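Local atomic coordinates of protein HIRA (Homo sapiens, PDB entry 5YJE), a protein that cooperates with ASF1A to promote replication-independent chromatin assembly and is required for periodic repression of histone gene transcription during the cell cycle. Residues W88-L97 and V108-S119. Numbering follows the deposited sequence.
Sequences WETVLTSRIL and VACEKRMLSVFS
The carbonyl oxygen of Arg-95 is gripped from two sources: Glu-111 N gives it a hydrogen bond of 3.1 Å, nearly in line with the C=O, and the CA of Cys-110 adds a C-H...O contact. Two residues on, Leu-97 N bonds Ala-109 O at 2.7 Å, in the carbonyl plane. These two bonds flank Ile-96 and Cys-110, an antiparallel non-hydrogen-bonded pair whose side chains share one face of the sheet, with Ile-96 CG1 lying 3.8 Å from Cys-110 SG. Outside this edge the Glu-111 carboxylate lies over one face of the Arg-95 guanidinium, the two planes 71° apart. Arg-95 NH2 and Glu-111 OE1 are 3.0 Å apart, but the oxygen stands well out of the guanidinium plane, so this salt bridge rests on charge and no N-H points at it. The Arg-95 chain, bent at chi2 and chi3, curls over the carboxylate, while Leu-97 packs crosswise against Glu-111 CG.

On the inner side, Leu-92 CD2 reaches between Val-108 CG2, at 3.7 Å, Cys-110 SG and the edge of the Phe-118 ring. It also touches Ser-116 OG, which is hydrogen-bonded to Arg-124. Thr-90 sets its CG2 over the Phe-118 face in a CH-pi contact, 4.2 Å from the centroid. With chi1 at 64°, Trp-88 swings its indole inward until CH2 meets Phe-118 CB at 3.9 Å; strand 74-83 adds Leu-79 and Cys-81 against the same indole.

The strand segments 88-92 and 114-119 run about 10 Å apart between axes, joined by packing, with no hydrogen bond between them: this is the packing of adjacent four-stranded antiparallel sheets in the C-terminal part of HIRA, consistent with neighbouring blades of a beta-propeller-like fold.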
loop_
_atom_site.group_PDB
_atom_site.type_symbol
_atom_site.label_atom_id
_atom_site.label_comp_id
_atom_site.label_asym_id
_atom_site.label_seq_id
_atom_site.Cartn_x
_atom_site.Cartn_y
_atom_site.Cartn_z
ATOM N N TRP B 88 14.834 -11.547 31.540
ATOM C CA TRP B 88 14.457 -10.142 31.612
ATOM C C TRP B 88 12.993 -10.024 32.025
ATOM O O TRP B 88 12.242 -11.006 32.031
ATOM C CB TRP B 88 14.748 -9.409 30.290
ATOM C CG TRP B 88 14.007 -9.823 29.038
ATOM C CD1 TRP B 88 14.500 -10.570 27.996
ATOM C CD2 TRP B 88 12.673 -9.456 28.662
ATOM N NE1 TRP B 88 13.549 -10.713 27.012
ATOM C CE2 TRP B 88 12.419 -10.037 27.393
ATOM C CE3 TRP B 88 11.669 -8.693 29.268
ATOM C CZ2 TRP B 88 11.199 -9.881 26.730
ATOM C CZ3 TRP B 88 10.462 -8.535 28.607
ATOM C CH2 TRP B 88 10.235 -9.128 27.351
ATOM N N GLU B 89 12.591 -8.821 32.432
ATOM C CA GLU B 89 11.189 -8.605 32.750
ATOM C C GLU B 89 10.813 -7.148 32.511
ATOM O O GLU B 89 11.657 -6.305 32.209
ATOM C CB GLU B 89 10.854 -9.056 34.177
ATOM C CG GLU B 89 11.611 -8.395 35.289
ATOM C CD GLU B 89 11.269 -9.025 36.640
ATOM O OE1 GLU B 89 11.559 -10.228 36.815
ATOM O OE2 GLU B 89 10.684 -8.343 37.524
ATOM N N THR B 90 9.514 -6.879 32.598
ATOM C CA THR B 90 8.956 -5.570 32.299
ATOM C C THR B 90 7.536 -5.580 32.833
ATOM O O THR B 90 7.014 -6.632 33.225
ATOM C CB THR B 90 9.005 -5.241 30.782
ATOM O OG1 THR B 90 8.760 -3.854 30.593
ATOM C CG2 THR B 90 7.942 -6.002 29.957
ATOM N N VAL B 91 6.916 -4.397 32.844
ATOM C CA VAL B 91 5.533 -4.252 33.280
ATOM C C VAL B 91 4.703 -3.619 32.169
ATOM O O VAL B 91 5.200 -2.868 31.323
ATOM C CB VAL B 91 5.409 -3.421 34.573
ATOM C CG1 VAL B 91 6.046 -4.164 35.738
ATOM C CG2 VAL B 91 6.049 -2.079 34.394
ATOM N N LEU B 92 3.414 -3.931 32.192
ATOM C CA LEU B 92 2.424 -3.363 31.298
ATOM C C LEU B 92 1.284 -2.851 32.162
ATOM O O LEU B 92 1.141 -3.254 33.316
ATOM C CB LEU B 92 1.922 -4.410 30.272
ATOM C CG LEU B 92 3.032 -4.727 29.262
ATOM C CD1 LEU B 92 3.846 -5.930 29.657
ATOM C CD2 LEU B 92 2.507 -4.825 27.825
ATOM N N THR B 93 0.483 -1.944 31.609
ATOM C CA THR B 93 -0.597 -1.322 32.366
ATOM C C THR B 93 -1.954 -1.954 32.100
ATOM O O THR B 93 -2.968 -1.385 32.511
ATOM C CB THR B 93 -0.663 0.197 32.080
ATOM O OG1 THR B 93 -0.867 0.436 30.680
ATOM C CG2 THR B 93 0.620 0.888 32.519
ATOM N N SER B 94 -2.010 -3.098 31.406
ATOM C CA SER B 94 -3.256 -3.844 31.260
ATOM C C SER B 94 -2.955 -5.335 31.291
ATOM O O SER B 94 -1.809 -5.764 31.124
ATOM C CB SER B 94 -4.027 -3.472 29.975
ATOM O OG SER B 94 -3.197 -3.543 28.847
ATOM N N ARG B 95 -4.001 -6.124 31.535
ATOM C CA ARG B 95 -3.829 -7.571 31.633
ATOM C C ARG B 95 -3.351 -8.167 30.310
ATOM O O ARG B 95 -3.884 -7.861 29.242
ATOM C CB ARG B 95 -5.136 -8.232 32.067
ATOM C CG ARG B 95 -5.717 -7.600 33.306
ATOM C CD ARG B 95 -6.181 -8.622 34.334
ATOM N NE ARG B 95 -7.433 -9.299 34.000
ATOM C CZ ARG B 95 -8.616 -8.698 33.942
ATOM N NH1 ARG B 95 -9.707 -9.398 33.659
ATOM N NH2 ARG B 95 -8.709 -7.390 34.146
ATOM N N ILE B 96 -2.330 -9.009 30.392
ATOM C CA ILE B 96 -1.841 -9.757 29.241
ATOM C C ILE B 96 -2.710 -10.997 29.034
ATOM O O ILE B 96 -2.857 -11.825 29.940
ATOM C CB ILE B 96 -0.365 -10.134 29.421
ATOM C CG1 ILE B 96 0.469 -8.855 29.564
ATOM C CG2 ILE B 96 0.115 -10.987 28.234
ATOM C CD1 ILE B 96 1.827 -9.054 30.216
ATOM N N LEU B 97 -3.288 -11.117 27.834
ATOM C CA LEU B 97 -4.164 -12.216 27.442
ATOM C C LEU B 97 -3.396 -13.347 26.776
ATOM O O LEU B 97 -3.611 -14.519 27.103
ATOM C CB LEU B 97 -5.259 -11.709 26.504
ATOM C CG LEU B 97 -6.285 -10.774 27.124
ATOM C CD1 LEU B 97 -7.284 -10.202 26.073
ATOM C CD2 LEU B 97 -7.007 -11.527 28.260
ATOM N N VAL B 108 3.136 -9.414 23.259
ATOM C CA VAL B 108 2.031 -9.734 24.145
ATOM C C VAL B 108 0.805 -9.010 23.634
ATOM O O VAL B 108 0.896 -7.878 23.140
ATOM C CB VAL B 108 2.304 -9.361 25.630
ATOM C CG1 VAL B 108 3.404 -10.256 26.237
ATOM C CG2 VAL B 108 2.660 -7.918 25.761
ATOM N N ALA B 109 -0.342 -9.663 23.754
ATOM C CA ALA B 109 -1.610 -9.015 23.488
ATOM C C ALA B 109 -2.387 -8.923 24.793
ATOM O O ALA B 109 -2.446 -9.890 25.565
ATOM C CB ALA B 109 -2.409 -9.751 22.403
ATOM N N CYS B 110 -2.964 -7.741 25.002
ATOM C CA CYS B 110 -3.566 -7.276 26.234
ATOM C C CYS B 110 -4.997 -6.848 25.969
ATOM O O CYS B 110 -5.350 -6.429 24.858
ATOM C CB CYS B 110 -2.793 -6.070 26.831
ATOM S SG CYS B 110 -1.019 -6.350 27.097
ATOM N N GLU B 111 -5.796 -6.904 27.040
ATOM C CA GLU B 111 -7.139 -6.334 27.055
ATOM C C GLU B 111 -7.104 -4.891 26.575
ATOM O O GLU B 111 -6.050 -4.242 26.644
ATOM C CB GLU B 111 -7.743 -6.396 28.454
ATOM C CG GLU B 111 -7.843 -7.789 29.038
ATOM C CD GLU B 111 -8.454 -7.767 30.429
ATOM O OE1 GLU B 111 -8.084 -6.876 31.232
ATOM O OE2 GLU B 111 -9.320 -8.623 30.712
ATOM N N LYS B 112 -8.257 -4.372 26.140
ATOM C CA LYS B 112 -8.337 -3.080 25.452
ATOM C C LYS B 112 -7.612 -3.142 24.105
ATOM O O LYS B 112 -7.115 -2.117 23.607
ATOM C CB LYS B 112 -7.783 -1.920 26.302
ATOM C CG LYS B 112 -8.588 -1.585 27.553
ATOM N N ARG B 113 -7.508 -4.367 23.558
ATOM C CA ARG B 113 -7.136 -4.624 22.167
ATOM C C ARG B 113 -5.750 -4.081 21.842
ATOM O O ARG B 113 -5.529 -3.507 20.763
ATOM C CB ARG B 113 -8.180 -4.051 21.200
ATOM C CG ARG B 113 -9.534 -4.743 21.251
ATOM C CD ARG B 113 -10.684 -3.770 21.008
ATOM N NE ARG B 113 -10.547 -3.100 19.739
ATOM C CZ ARG B 113 -10.941 -1.850 19.489
ATOM N NH1 ARG B 113 -11.515 -1.108 20.438
ATOM N NH2 ARG B 113 -10.745 -1.338 18.272
ATOM N N MET B 114 -4.815 -4.230 22.787
ATOM C CA MET B 114 -3.492 -3.645 22.617
ATOM C C MET B 114 -2.475 -4.739 22.392
ATOM O O MET B 114 -2.543 -5.792 23.016
ATOM C CB MET B 114 -3.038 -2.817 23.823
ATOM C CG MET B 114 -3.900 -1.626 24.200
ATOM S SD MET B 114 -4.278 -0.385 22.955
ATOM C CE MET B 114 -2.750 -0.105 22.081
ATOM N N LEU B 115 -1.506 -4.466 21.536
ATOM C CA LEU B 115 -0.432 -5.398 21.256
ATOM C C LEU B 115 0.895 -4.684 21.470
ATOM O O LEU B 115 1.102 -3.594 20.933
ATOM C CB LEU B 115 -0.565 -5.928 19.828
ATOM C CG LEU B 115 0.692 -6.483 19.181
ATOM C CD1 LEU B 115 1.071 -7.799 19.818
ATOM C CD2 LEU B 115 0.435 -6.645 17.720
ATOM N N SER B 116 1.785 -5.278 22.267
ATOM C CA SER B 116 3.085 -4.676 22.543
ATOM C C SER B 116 4.197 -5.619 22.118
ATOM O O SER B 116 4.082 -6.840 22.226
ATOM C CB SER B 116 3.244 -4.305 24.020
ATOM O OG SER B 116 2.275 -3.338 24.411
ATOM N N VAL B 117 5.267 -5.045 21.595
ATOM C CA VAL B 117 6.348 -5.814 21.001
ATOM C C VAL B 117 7.655 -5.406 21.679
ATOM O O VAL B 117 7.978 -4.213 21.757
ATOM C CB VAL B 117 6.397 -5.614 19.471
ATOM C CG1 VAL B 117 7.555 -6.390 18.852
ATOM C CG2 VAL B 117 5.040 -6.023 18.844
ATOM N N PHE B 118 8.390 -6.405 22.171
ATOM C CA PHE B 118 9.602 -6.260 22.961
ATOM C C PHE B 118 10.769 -6.972 22.286
ATOM O O PHE B 118 10.603 -8.007 21.624
ATOM C CB PHE B 118 9.409 -6.815 24.379
ATOM C CG PHE B 118 8.390 -6.074 25.160
ATOM C CD1 PHE B 118 7.065 -6.467 25.148
ATOM C CD2 PHE B 118 8.749 -4.935 25.877
ATOM C CE1 PHE B 118 6.110 -5.748 25.853
ATOM C CE2 PHE B 118 7.805 -4.204 26.569
ATOM C CZ PHE B 118 6.482 -4.617 26.574
ATOM N N SER B 119 11.957 -6.397 22.461
ATOM C CA SER B 119 13.167 -6.976 21.905
ATOM C C SER B 119 13.536 -8.259 22.642
ATOM O O SER B 119 12.956 -8.624 23.672
ATOM C CB SER B 119 14.333 -5.992 21.995
ATOM O OG SER B 119 14.864 -5.964 23.318
#